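Local atomic coordinates of glutaconate CoA-transferase subunit A (Acidaminococcus fermentans, PDB entry 1POI), a protein that transfers coenzyme A from acetyl-CoA to (R)-2-hydroxyglutarate and related acids such as glutaconate during the breakdown of glutamate. Residues K7-K12 with A236-P241; A33-I38 with D58-N63; I176-Q181 with G251-D256; A244-C249 with D288-K293; K278-D283 with N292-T297. All coordinates share one frame; numbering follows the deposited sequence.

How the contacts relate
Following the chain from its N terminus, helix 6-13 meets the much later strand 236-239 in contact 1, which closes a loop holding nearly all of the parallel sheet. Contact 2 is nested inside that loop and pairs two early helices, 32-40 and 55-62; the Lys7-Glu37 salt bridge links it to contact 1. Contact 3 crosses contact 1, joining the C-terminal part of strand 174-179 to the loop that follows strand 236-239. Contact 4 starts from that same loop, alternates with contact 3 along the chain and reaches helix 287-294. Contact 5 ends on the same helix, bringing it against helix 270-282. Contacts 1, 4 and 5 also touch the second subunit, another copy of this protein.

Contact 1 of 5, residues K7-K12 with A236-P241; sequences KDAIAK and AVVLAP
A salt bridge from Lys7 NZ to Glu37 OE2 ties down the helix that brings Ala9 against Ala236 and Val238. That helix keeps its shape through bonds such as Lys12 N to Asp8 O, 3.0 Å. Between the two segments everything is methyl against methyl. Ala9 CB approaches Ala236 CB at 3.6 Å and Val238 CG2 at 3.9 Å. Ala236 and Val238 lie two apart on the strand, so they present their side chains to the same side. Val238 offers the branch that stands beside its own backbone N, CG2, because CG1 is anti to that nitrogen (chi1 -173°). Alanine suits positions 9 and 236, since their small side chains let the backbones come close, with CA atoms 5.9 Å apart. Strand 236-239 is bonded to strand 206-211 and is the outermost of the parallel sheet within this chain, its far side bonded to Lys2 and Met4 through Val237, so the contact is helix-on-sheet packing in an alpha/beta fold of the Rossmann-like kind.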
# COMPACT_ATOMS: atom_id res chain seq x y z
N LYS A 7 26.62 -20.46 -6.78
CA LYS A 7 27.56 -21.57 -6.99
C LYS A 7 27.91 -22.16 -5.64
O LYS A 7 27.76 -23.37 -5.41
CB LYS A 7 28.84 -21.13 -7.70
CG LYS A 7 29.87 -22.27 -7.82
CD LYS A 7 31.06 -21.92 -8.70
CE LYS A 7 30.70 -21.89 -10.19
NZ LYS A 7 30.21 -23.20 -10.75
N ASP A 8 28.35 -21.29 -4.75
CA ASP A 8 28.71 -21.69 -3.40
C ASP A 8 27.55 -22.40 -2.69
O ASP A 8 27.69 -23.55 -2.25
CB ASP A 8 29.15 -20.46 -2.61
CG ASP A 8 30.44 -19.84 -3.16
OD1 ASP A 8 31.25 -20.56 -3.81
OD2 ASP A 8 30.66 -18.64 -2.91
N ALA A 9 26.38 -21.77 -2.68
CA ALA A 9 25.21 -22.32 -2.03
C ALA A 9 24.86 -23.71 -2.53
O ALA A 9 24.73 -24.64 -1.76
CB ALA A 9 24.03 -21.38 -2.20
N ILE A 10 24.70 -23.85 -3.83
CA ILE A 10 24.37 -25.15 -4.41
C ILE A 10 25.37 -26.26 -4.05
O ILE A 10 24.99 -27.41 -3.82
CB ILE A 10 24.26 -25.01 -5.93
CG1 ILE A 10 22.96 -24.26 -6.27
CG2 ILE A 10 24.41 -26.37 -6.61
CD1 ILE A 10 21.64 -25.06 -6.02
N ALA A 11 26.66 -25.90 -4.05
CA ALA A 11 27.74 -26.84 -3.75
C ALA A 11 27.69 -27.31 -2.30
O ALA A 11 27.91 -28.49 -2.01
CB ALA A 11 29.06 -26.18 -4.01
N LYS A 12 27.44 -26.37 -1.40
CA LYS A 12 27.36 -26.65 0.02
C LYS A 12 26.12 -27.43 0.44
O LYS A 12 26.24 -28.47 1.07
CB LYS A 12 27.46 -25.34 0.80
CG LYS A 12 27.47 -25.52 2.29
CD LYS A 12 27.87 -24.22 2.98
CE LYS A 12 27.94 -24.37 4.51
NZ LYS A 12 28.49 -23.14 5.17
N ALA A 236 20.46 -20.85 2.70
CA ALA A 236 21.14 -20.06 1.65
C ALA A 236 20.20 -19.10 0.91
O ALA A 236 19.18 -19.52 0.36
CB ALA A 236 21.82 -20.99 0.64
N VAL A 237 20.55 -17.81 0.92
CA VAL A 237 19.80 -16.76 0.22
C VAL A 237 20.66 -16.32 -0.96
O VAL A 237 21.80 -15.89 -0.77
CB VAL A 237 19.52 -15.51 1.09
CG1 VAL A 237 18.97 -14.40 0.23
CG2 VAL A 237 18.49 -15.82 2.15
N VAL A 238 20.12 -16.44 -2.17
CA VAL A 238 20.86 -16.06 -3.38
C VAL A 238 20.10 -15.05 -4.26
O VAL A 238 18.95 -15.28 -4.65
CB VAL A 238 21.16 -17.33 -4.26
CG1 VAL A 238 22.05 -16.96 -5.41
CG2 VAL A 238 21.77 -18.44 -3.43
N LEU A 239 20.74 -13.93 -4.58
CA LEU A 239 20.11 -12.91 -5.43
C LEU A 239 20.12 -13.39 -6.88
O LEU A 239 21.17 -13.55 -7.46
CB LEU A 239 20.86 -11.58 -5.32
CG LEU A 239 20.21 -10.33 -5.96
CD1 LEU A 239 18.73 -10.25 -5.64
CD2 LEU A 239 20.91 -9.05 -5.50
N ALA A 240 18.96 -13.69 -7.44
CA ALA A 240 18.86 -14.15 -8.81
C ALA A 240 17.66 -13.58 -9.57
O ALA A 240 16.59 -14.20 -9.61
CB ALA A 240 18.82 -15.63 -8.86
N PRO A 241 17.83 -12.36 -10.16
CA PRO A 241 16.82 -11.64 -10.94
C PRO A 241 16.32 -12.47 -12.10
O PRO A 241 17.12 -12.95 -12.89
CB PRO A 241 17.59 -10.43 -11.42
CG PRO A 241 18.46 -10.12 -10.25
CD PRO A 241 18.99 -11.49 -9.89

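Contact 2 of 5, residues A33-I38 with D58-N63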
# COMPACT_ATOMS: atom_id res chain seq x y z
N ALA A 33 17.15 -20.69 -12.33
CA ALA A 33 18.58 -20.35 -12.20
C ALA A 33 19.31 -21.48 -11.48
O ALA A 33 20.32 -21.98 -11.96
CB ALA A 33 18.76 -19.05 -11.44
N ALA A 34 18.70 -21.94 -10.38
CA ALA A 34 19.22 -23.02 -9.54
C ALA A 34 19.29 -24.33 -10.29
O ALA A 34 20.33 -24.99 -10.28
CB ALA A 34 18.36 -23.18 -8.31
N VAL A 35 18.19 -24.75 -10.91
CA VAL A 35 18.21 -26.01 -11.64
C VAL A 35 19.34 -26.00 -12.66
O VAL A 35 19.87 -27.05 -13.04
CB VAL A 35 16.86 -26.29 -12.29
CG1 VAL A 35 16.98 -27.37 -13.37
CG2 VAL A 35 15.90 -26.75 -11.23
N PHE A 36 19.78 -24.82 -13.05
CA PHE A 36 20.87 -24.75 -14.00
C PHE A 36 22.18 -25.12 -13.34
O PHE A 36 22.95 -25.87 -13.92
CB PHE A 36 20.96 -23.36 -14.64
CG PHE A 36 20.20 -23.25 -15.92
CD1 PHE A 36 19.12 -24.09 -16.18
CD2 PHE A 36 20.59 -22.32 -16.90
CE1 PHE A 36 18.43 -24.02 -17.39
CE2 PHE A 36 19.90 -22.25 -18.12
CZ PHE A 36 18.81 -23.10 -18.36
N GLU A 37 22.42 -24.62 -12.14
CA GLU A 37 23.65 -24.88 -11.41
C GLU A 37 23.73 -26.36 -10.96
O GLU A 37 24.81 -26.97 -10.96
CB GLU A 37 23.78 -23.94 -10.22
CG GLU A 37 25.16 -23.93 -9.62
CD GLU A 37 26.17 -23.07 -10.38
OE1 GLU A 37 25.78 -22.32 -11.31
OE2 GLU A 37 27.38 -23.13 -10.03
N ILE A 38 22.60 -26.95 -10.59
CA ILE A 38 22.59 -28.34 -10.22
C ILE A 38 23.19 -29.11 -11.40
O ILE A 38 24.20 -29.79 -11.26
CB ILE A 38 21.15 -28.81 -9.91
CG1 ILE A 38 20.75 -28.37 -8.49
CG2 ILE A 38 21.01 -30.29 -10.08
CD1 ILE A 38 19.27 -28.60 -8.14
N ASP A 58 12.25 -31.92 -16.19
CA ASP A 58 12.54 -32.49 -17.50
C ASP A 58 14.01 -32.37 -17.76
O ASP A 58 14.65 -33.31 -18.21
CB ASP A 58 11.80 -31.78 -18.60
CG ASP A 58 11.65 -32.64 -19.83
OD1 ASP A 58 11.13 -33.76 -19.67
OD2 ASP A 58 12.02 -32.21 -20.95
N MET A 59 14.56 -31.21 -17.48
CA MET A 59 15.97 -31.01 -17.72
C MET A 59 16.82 -31.98 -16.90
O MET A 59 17.72 -32.61 -17.45
CB MET A 59 16.33 -29.55 -17.52
CG MET A 59 15.66 -28.65 -18.55
SD MET A 59 16.20 -26.97 -18.36
CE MET A 59 17.74 -27.01 -19.16
N LEU A 60 16.48 -32.17 -15.63
CA LEU A 60 17.22 -33.09 -14.76
C LEU A 60 17.12 -34.52 -15.30
O LEU A 60 18.14 -35.20 -15.44
CB LEU A 60 16.67 -33.04 -13.32
CG LEU A 60 16.83 -31.72 -12.56
CD1 LEU A 60 16.12 -31.78 -11.21
CD2 LEU A 60 18.32 -31.38 -12.40
N ILE A 61 15.91 -34.97 -15.61
CA ILE A 61 15.70 -36.32 -16.14
C ILE A 61 16.50 -36.55 -17.43
O ILE A 61 17.32 -37.46 -17.49
CB ILE A 61 14.22 -36.57 -16.42
CG1 ILE A 61 13.42 -36.54 -15.13
CG2 ILE A 61 14.03 -37.89 -17.12
CD1 ILE A 61 11.94 -36.65 -15.35
N GLY A 62 16.26 -35.71 -18.44
CA GLY A 62 16.95 -35.82 -19.70
C GLY A 62 18.46 -35.81 -19.56
O GLY A 62 19.15 -36.44 -20.35
N ASN A 63 18.97 -35.05 -18.60
CA ASN A 63 20.41 -35.04 -18.34
C ASN A 63 20.78 -36.22 -17.40
O ASN A 63 21.81 -36.20 -16.72
CB ASN A 63 20.83 -33.72 -17.68
CG ASN A 63 21.01 -32.59 -18.69
OD1 ASN A 63 22.13 -32.34 -19.17
ND2 ASN A 63 19.92 -31.87 -18.98
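Met59 and Phe36 meet through the thioether end: CE of Met59 lies 3.5 Å from CE1 of Phe36, in an oblique approach. The sulfur stands at the ring's edge, with SD of Met59 5.2 Å from the centroid of the Phe36 ring and 79° off its normal, a Met-aromatic contact. A bend at chi3 (80°) in Met59 folds the methyl in beside the ring. Farther along, CD2 of Leu60 touches CG2 of Ile38 at 3.7 Å, the two side chains crossing at about a right angle, and CG1 of Val35 completes the patch. Val35, Ile38 and Leu60 offer only methyl groups here, which suits a buried interface. Outside this shell, Asn63, just past the end of helix 58-62, turns its amide back to that helix: ND2 donates to Met59 O at 2.8 Å, from above the carbonyl plane, while Asn63 N reaches the same oxygen from the opposite face. Val281 and Tyr290 close in on Phe36. The helix segments run almost parallel, 11° apart with axes 10.4 Å from each other, as successive beta-alpha-beta crossovers place them. With no polar bond between the segments, buried apolar surface and the polarisable sulfur carry their attraction.

Contact 3 of 5, residues I176-Q181 with G251-D256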
# COMPACT_ATOMS: atom_id res chain seq x y z
N ILE A 176 14.43 -26.29 -2.75
CA ILE A 176 14.85 -25.12 -3.53
C ILE A 176 13.61 -24.40 -4.03
O ILE A 176 12.78 -25.01 -4.72
CB ILE A 176 15.78 -25.50 -4.70
CG1 ILE A 176 17.05 -26.19 -4.14
CG2 ILE A 176 16.18 -24.25 -5.47
CD1 ILE A 176 17.79 -27.05 -5.12
N ILE A 177 13.46 -23.14 -3.62
CA ILE A 177 12.31 -22.31 -4.01
C ILE A 177 12.71 -20.88 -4.48
O ILE A 177 13.75 -20.33 -4.06
CB ILE A 177 11.24 -22.20 -2.86
CG1 ILE A 177 11.74 -21.29 -1.74
CG2 ILE A 177 10.87 -23.57 -2.32
CD1 ILE A 177 10.82 -21.29 -0.54
N HIS A 178 11.89 -20.29 -5.34
CA HIS A 178 12.19 -18.95 -5.84
C HIS A 178 11.17 -17.92 -5.33
O HIS A 178 9.97 -18.08 -5.51
CB HIS A 178 12.21 -18.94 -7.37
CG HIS A 178 12.69 -17.65 -7.94
ND1 HIS A 178 14.00 -17.25 -7.84
CD2 HIS A 178 12.01 -16.61 -8.46
CE1 HIS A 178 14.11 -16.00 -8.26
NE2 HIS A 178 12.92 -15.59 -8.64
N ALA A 179 11.63 -16.84 -4.73
CA ALA A 179 10.72 -15.85 -4.19
C ALA A 179 11.06 -14.44 -4.65
O ALA A 179 12.17 -14.20 -5.14
CB ALA A 179 10.74 -15.94 -2.70
N GLN A 180 10.14 -13.50 -4.45
CA GLN A 180 10.37 -12.12 -4.88
C GLN A 180 11.27 -11.31 -3.98
O GLN A 180 12.01 -10.46 -4.47
CB GLN A 180 9.06 -11.37 -5.11
CG GLN A 180 8.24 -11.92 -6.25
CD GLN A 180 7.43 -13.09 -5.81
OE1 GLN A 180 7.61 -13.60 -4.70
NE2 GLN A 180 6.47 -13.49 -6.61
N GLN A 181 11.23 -11.56 -2.68
CA GLN A 181 12.10 -10.82 -1.75
C GLN A 181 12.52 -11.70 -0.57
O GLN A 181 11.76 -12.59 -0.14
CB GLN A 181 11.39 -9.58 -1.19
CG GLN A 181 10.78 -8.65 -2.22
CD GLN A 181 9.86 -7.64 -1.57
OE1 GLN A 181 8.75 -7.99 -1.15
NE2 GLN A 181 10.31 -6.40 -1.46
N GLY A 251 3.48 -10.63 -10.08
CA GLY A 251 3.77 -9.24 -9.80
C GLY A 251 5.07 -8.74 -10.37
O GLY A 251 5.39 -7.55 -10.23
N LEU A 252 5.83 -9.62 -11.01
CA LEU A 252 7.08 -9.21 -11.59
C LEU A 252 7.17 -9.42 -13.09
O LEU A 252 7.45 -8.48 -13.84
CB LEU A 252 8.25 -9.87 -10.88
CG LEU A 252 8.53 -9.29 -9.49
CD1 LEU A 252 9.65 -10.05 -8.83
CD2 LEU A 252 8.89 -7.83 -9.58
N TYR A 253 6.90 -10.63 -13.56
CA TYR A 253 7.00 -10.89 -14.99
C TYR A 253 6.21 -12.10 -15.40
O TYR A 253 5.89 -12.93 -14.57
CB TYR A 253 8.46 -11.02 -15.43
CG TYR A 253 9.32 -11.96 -14.59
CD1 TYR A 253 9.33 -13.33 -14.83
CD2 TYR A 253 10.10 -11.47 -13.56
CE1 TYR A 253 10.09 -14.18 -14.06
CE2 TYR A 253 10.86 -12.31 -12.78
CZ TYR A 253 10.85 -13.66 -13.04
OH TYR A 253 11.63 -14.50 -12.27
N ASP A 254 5.92 -12.17 -16.68
CA ASP A 254 5.12 -13.22 -17.29
C ASP A 254 6.00 -14.32 -17.93
O ASP A 254 7.22 -14.14 -18.10
CB ASP A 254 4.27 -12.52 -18.34
CG ASP A 254 2.98 -13.23 -18.62
OD1 ASP A 254 2.89 -14.43 -18.32
OD2 ASP A 254 2.05 -12.57 -19.13
N TYR A 255 5.41 -15.47 -18.29
CA TYR A 255 6.23 -16.50 -18.89
C TYR A 255 6.75 -16.06 -20.24
O TYR A 255 6.15 -15.25 -20.92
CB TYR A 255 5.53 -17.87 -19.01
CG TYR A 255 4.05 -17.91 -19.33
CD1 TYR A 255 3.47 -17.07 -20.27
CD2 TYR A 255 3.22 -18.79 -18.65
CE1 TYR A 255 2.08 -17.10 -20.52
CE2 TYR A 255 1.84 -18.83 -18.88
CZ TYR A 255 1.28 -17.98 -19.81
OH TYR A 255 -0.09 -18.04 -20.00
N ASP A 256 7.90 -16.59 -20.62
CA ASP A 256 8.55 -16.28 -21.87
C ASP A 256 8.13 -17.35 -22.85
O ASP A 256 8.84 -18.33 -23.04
CB ASP A 256 10.06 -16.31 -21.67
CG ASP A 256 10.80 -15.76 -22.83
OD1 ASP A 256 10.48 -16.15 -23.96
OD2 ASP A 256 11.72 -14.93 -22.63
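Gln180 and Leu252 slide past each other in opposite directions, and the side chains of His178 and Tyr253 come from opposite directions. In the first pair the aliphatic part of the glutamine does the touching: CG of Gln180 lies 3.5 Å from CD1 of Leu252, and its CB is 4.0 Å from the same methyl. A bend at chi2 (83°) turns the amide away from that methyl, so OE1 can accept from the backbone N of Trp191 and NE2 can donate to the carbonyl of Tyr250. Glutamine fits because one residue gives both an apolar flank and two bonding ends.

In the second pair NE2 of His178 and OH of Tyr253 stand 4.0 Å apart and are not bonded to each other. Both instead bond to OE2 of Glu212, which joins them through its carboxylate, while ND1 of His178 pairs with the hydroxyl of Thr210. Tyr253 CG sits between its backbone N and carbonyl carbon (chi1 49°), and the ring carries the hydroxyl toward the strand.

Each segment has a classic beta bulge: Gln180 and Gln181 both face Arg189, and Leu252 and Tyr253 both face Cys249. The contact lies where the chain leaves strand 174-179, which runs between strands 19-22 and 206-211 in the parallel sheet, and turns a corner at Gln180, with the loop running on to Asp256, the N-cap of helix 257-266.

Contact 4 of 5, residues A244-C249 with D288-K293; sequences AHPSQC and DEYLNK
The peptide bond between His245 and Pro246 is cis, and Ser247 N returns to Ala244 O at 2.6 Å, so this loop makes a type VI turn beside the helix carrying Tyr290. Proline suits the second corner, being the residue that most readily accepts a cis bond before it. Segment 288-293 is regular helix, held by bonds such as Asn292 N to Asp288 O. Out of it Tyr290 extends with CG anti to the backbone N (chi1 178°), which carries its hydroxyl to the turn. There ND1 of His245 and OH of Tyr290 form a hydrogen bond of 2.9 Å, in which either may be the donor. The hydroxyl lies at the edge of the imidazole, near its plane, and the two rings meet obliquely, their planes at 74°. Pro246 CB covers part of one imidazole face, 3.7 Å above the plane. Histidine can bond from two ring nitrogens, and its NE2 is taken by OD2 of Asp256. With an alanine at His245, OD2 of Asp256 would probably lose its imidazole partner, and the Tyr290 hydroxyl would be left to its water. That water adds a second bridge, donating to His245 O at 3.2 Å and lying 2.8 Å from Tyr290 OH.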
# COMPACT_ATOMS: atom_id res chain seq x y z
N ALA A 244 13.30 -17.21 -12.23
CA ALA A 244 12.24 -18.17 -12.53
C ALA A 244 12.07 -18.29 -14.02
O ALA A 244 11.35 -19.17 -14.49
CB ALA A 244 10.91 -17.73 -11.90
N HIS A 245 12.75 -17.42 -14.77
CA HIS A 245 12.64 -17.43 -16.22
C HIS A 245 13.02 -18.79 -16.74
O HIS A 245 14.02 -19.36 -16.31
CB HIS A 245 13.53 -16.34 -16.82
CG HIS A 245 13.46 -16.27 -18.32
ND1 HIS A 245 14.00 -17.24 -19.13
CD2 HIS A 245 12.91 -15.35 -19.14
CE1 HIS A 245 13.78 -16.93 -20.40
NE2 HIS A 245 13.12 -15.79 -20.43
N PRO A 246 12.28 -19.30 -17.73
CA PRO A 246 11.11 -18.79 -18.47
C PRO A 246 9.72 -18.85 -17.81
O PRO A 246 8.72 -18.75 -18.51
CB PRO A 246 11.09 -19.70 -19.69
CG PRO A 246 11.41 -21.01 -19.09
CD PRO A 246 12.63 -20.63 -18.24
N SER A 247 9.63 -19.09 -16.50
CA SER A 247 8.31 -19.19 -15.89
C SER A 247 7.89 -17.88 -15.25
O SER A 247 8.73 -16.99 -15.02
CB SER A 247 8.28 -20.34 -14.89
OG SER A 247 9.09 -20.06 -13.78
N GLN A 248 6.58 -17.77 -14.99
CA GLN A 248 5.99 -16.56 -14.38
C GLN A 248 6.53 -16.32 -12.98
O GLN A 248 7.20 -17.17 -12.40
CB GLN A 248 4.46 -16.67 -14.30
CG GLN A 248 3.84 -17.16 -15.56
CD GLN A 248 2.36 -17.17 -15.50
OE1 GLN A 248 1.74 -18.16 -15.11
NE2 GLN A 248 1.75 -16.06 -15.92
N CYS A 249 6.24 -15.16 -12.45
CA CYS A 249 6.66 -14.82 -11.13
C CYS A 249 5.80 -13.63 -10.80
O CYS A 249 6.10 -12.48 -11.18
CB CYS A 249 8.13 -14.50 -11.10
SG CYS A 249 8.69 -13.94 -9.51
N ASP A 288 24.18 -14.33 -14.50
CA ASP A 288 24.32 -13.07 -15.18
C ASP A 288 24.45 -13.35 -16.68
O ASP A 288 23.70 -12.80 -17.47
CB ASP A 288 25.51 -12.31 -14.63
CG ASP A 288 25.16 -11.53 -13.37
OD1 ASP A 288 24.02 -11.63 -12.90
OD2 ASP A 288 26.01 -10.76 -12.88
N GLU A 289 25.33 -14.28 -17.06
CA GLU A 289 25.54 -14.65 -18.46
C GLU A 289 24.25 -15.04 -19.14
O GLU A 289 24.09 -14.82 -20.35
CB GLU A 289 26.51 -15.82 -18.57
CG GLU A 289 27.91 -15.47 -18.16
CD GLU A 289 28.97 -16.09 -19.04
OE1 GLU A 289 28.68 -17.08 -19.75
OE2 GLU A 289 30.10 -15.55 -19.03
N TYR A 290 23.38 -15.68 -18.39
CA TYR A 290 22.09 -16.10 -18.93
C TYR A 290 21.25 -14.85 -19.24
O TYR A 290 20.67 -14.72 -20.32
CB TYR A 290 21.40 -17.01 -17.91
CG TYR A 290 20.02 -17.50 -18.30
CD1 TYR A 290 19.86 -18.60 -19.13
CD2 TYR A 290 18.86 -16.90 -17.79
CE1 TYR A 290 18.61 -19.10 -19.42
CE2 TYR A 290 17.60 -17.40 -18.09
CZ TYR A 290 17.49 -18.50 -18.91
OH TYR A 290 16.24 -19.01 -19.22
N LEU A 291 21.24 -13.91 -18.30
CA LEU A 291 20.46 -12.68 -18.47
C LEU A 291 20.96 -11.88 -19.66
O LEU A 291 20.18 -11.42 -20.51
CB LEU A 291 20.52 -11.82 -17.20
CG LEU A 291 19.87 -12.50 -15.98
CD1 LEU A 291 19.95 -11.58 -14.79
CD2 LEU A 291 18.41 -12.90 -16.26
N ASN A 292 22.28 -11.74 -19.75
CA ASN A 292 22.86 -10.99 -20.83
C ASN A 292 22.62 -11.65 -22.19
O ASN A 292 22.28 -10.97 -23.16
CB ASN A 292 24.32 -10.73 -20.54
CG ASN A 292 24.50 -9.60 -19.56
OD1 ASN A 292 23.56 -8.87 -19.29
ND2 ASN A 292 25.70 -9.44 -19.04
N LYS A 293 22.68 -12.97 -22.21
CA LYS A 293 22.44 -13.71 -23.44
C LYS A 293 21.05 -13.34 -23.92
O LYS A 293 20.86 -13.05 -25.10
CB LYS A 293 22.51 -15.22 -23.16
CG LYS A 293 22.27 -16.09 -24.37
CD LYS A 293 23.45 -17.03 -24.64
CE LYS A 293 23.27 -17.74 -25.99
NZ LYS A 293 21.98 -18.52 -26.01
O HOH W 1 16.13 -21.33 -17.73

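Contact 5 of 5, residues K278-D283 with N292-T297; sequences KEWVFD and NKLGAT
Lys293 NZ is shared between Glu279 and Trp280. It donates to OE2 of Glu279 at 3.0 Å in a salt bridge, meeting that oxygen from above the carboxylate plane, 46° out of it. The same ammonium group sits over one face of the indole, 3.1 Å from the centroid of the six-membered ring of Trp280 and 20° off its normal, a cation-pi contact. Bends at chi2 and chi4 (-58°) curl the lysine chain so that its nitrogen comes down on the ring. Its aliphatic part packs as well, CG of Lys293 lying 3.5 Å from CZ3 of Trp280. Glu279 CG covers the rim of the same indole face. Leu294 CD2 touches CZ3 of Trp280 at 4.0 Å, and Phe259 meets the indole edge-to-face. With an alanine in place of Trp280, the ammonium group is likely to lose its aromatic seat and swing more freely on Glu279, and Leu294 to lose an apolar neighbour. At this exposed joint between helices 270-282 and 287-294, the Glu279 carboxylate would offset the lysine's charge, while the indole face probably adds electrostatic stabilisation through its quadrupole, a long residue having both the reach and the aliphatic chain for it.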
# COMPACT_ATOMS: atom_id res chain seq x y z
N LYS A 278 23.94 -27.57 -23.92
CA LYS A 278 25.31 -27.09 -24.00
C LYS A 278 25.40 -25.56 -24.14
O LYS A 278 26.27 -24.93 -23.54
CB LYS A 278 26.09 -27.77 -25.13
CG LYS A 278 27.52 -27.25 -25.17
CD LYS A 278 28.41 -27.93 -26.17
CE LYS A 278 29.80 -27.31 -26.05
NZ LYS A 278 30.86 -28.12 -26.71
N GLU A 279 24.47 -24.98 -24.91
CA GLU A 279 24.42 -23.54 -25.13
C GLU A 279 23.89 -22.72 -23.97
O GLU A 279 24.53 -21.75 -23.54
CB GLU A 279 23.56 -23.26 -26.36
CG GLU A 279 23.34 -21.79 -26.64
CD GLU A 279 22.34 -21.57 -27.76
OE1 GLU A 279 21.66 -22.55 -28.14
OE2 GLU A 279 22.23 -20.43 -28.26
N TRP A 280 22.72 -23.10 -23.47
CA TRP A 280 22.07 -22.37 -22.36
C TRP A 280 22.56 -22.69 -20.94
O TRP A 280 22.59 -21.80 -20.07
CB TRP A 280 20.55 -22.54 -22.46
CG TRP A 280 19.99 -21.83 -23.65
CD1 TRP A 280 19.68 -22.38 -24.86
CD2 TRP A 280 19.78 -20.42 -23.78
NE1 TRP A 280 19.32 -21.40 -25.74
CE2 TRP A 280 19.37 -20.19 -25.11
CE3 TRP A 280 19.90 -19.33 -22.91
CZ2 TRP A 280 19.08 -18.92 -25.59
CZ3 TRP A 280 19.61 -18.06 -23.39
CH2 TRP A 280 19.21 -17.87 -24.72
N VAL A 281 22.96 -23.94 -20.70
CA VAL A 281 23.42 -24.37 -19.40
C VAL A 281 24.94 -24.48 -19.23
O VAL A 281 25.60 -23.60 -18.64
CB VAL A 281 22.81 -25.72 -19.02
CG1 VAL A 281 23.17 -26.08 -17.59
CG2 VAL A 281 21.30 -25.67 -19.20
N PHE A 282 25.49 -25.53 -19.82
CA PHE A 282 26.91 -25.83 -19.69
C PHE A 282 27.89 -24.80 -20.19
O PHE A 282 28.95 -24.61 -19.58
CB PHE A 282 27.18 -27.21 -20.27
CG PHE A 282 26.27 -28.27 -19.71
CD1 PHE A 282 26.32 -28.61 -18.36
CD2 PHE A 282 25.33 -28.90 -20.53
CE1 PHE A 282 25.45 -29.54 -17.82
CE2 PHE A 282 24.43 -29.86 -19.99
CZ PHE A 282 24.50 -30.18 -18.64
N ASP A 283 27.55 -24.09 -21.26
CA ASP A 283 28.44 -23.07 -21.78
C ASP A 283 28.46 -21.75 -21.02
O ASP A 283 29.40 -20.98 -21.19
CB ASP A 283 28.16 -22.82 -23.26
CG ASP A 283 28.93 -23.78 -24.17
OD1 ASP A 283 30.03 -24.25 -23.79
OD2 ASP A 283 28.42 -24.06 -25.28
N ASN A 292 22.28 -11.74 -19.75
CA ASN A 292 22.86 -10.99 -20.83
C ASN A 292 22.62 -11.65 -22.19
O ASN A 292 22.28 -10.97 -23.16
CB ASN A 292 24.32 -10.73 -20.54
CG ASN A 292 24.50 -9.60 -19.56
OD1 ASN A 292 23.56 -8.87 -19.29
ND2 ASN A 292 25.70 -9.44 -19.04
N LYS A 293 22.68 -12.97 -22.21
CA LYS A 293 22.44 -13.71 -23.44
C LYS A 293 21.05 -13.34 -23.92
O LYS A 293 20.86 -13.05 -25.10
CB LYS A 293 22.51 -15.22 -23.16
CG LYS A 293 22.27 -16.09 -24.37
CD LYS A 293 23.45 -17.03 -24.64
CE LYS A 293 23.27 -17.74 -25.99
NZ LYS A 293 21.98 -18.52 -26.01
N LEU A 294 20.09 -13.33 -23.01
CA LEU A 294 18.71 -12.97 -23.32
C LEU A 294 18.60 -11.53 -23.83
O LEU A 294 17.91 -11.27 -24.82
CB LEU A 294 17.82 -13.14 -22.09
CG LEU A 294 17.51 -14.59 -21.73
CD1 LEU A 294 16.73 -14.61 -20.46
CD2 LEU A 294 16.74 -15.28 -22.85
N GLY A 295 19.28 -10.60 -23.18
CA GLY A 295 19.23 -9.22 -23.62
C GLY A 295 18.22 -8.42 -22.83
O GLY A 295 17.17 -8.95 -22.44
N ALA A 296 18.54 -7.13 -22.63
CA ALA A 296 17.74 -6.18 -21.87
C ALA A 296 16.28 -6.08 -22.28
O ALA A 296 15.42 -6.56 -21.54
CB ALA A 296 18.37 -4.79 -21.92
N THR A 297 15.98 -5.52 -23.44
CA THR A 297 14.58 -5.35 -23.83
C THR A 297 13.72 -6.62 -23.72
O THR A 297 12.58 -6.56 -23.30
CB THR A 297 14.40 -4.65 -25.24
OG1 THR A 297 14.68 -5.57 -26.30
CG2 THR A 297 15.31 -3.44 -25.37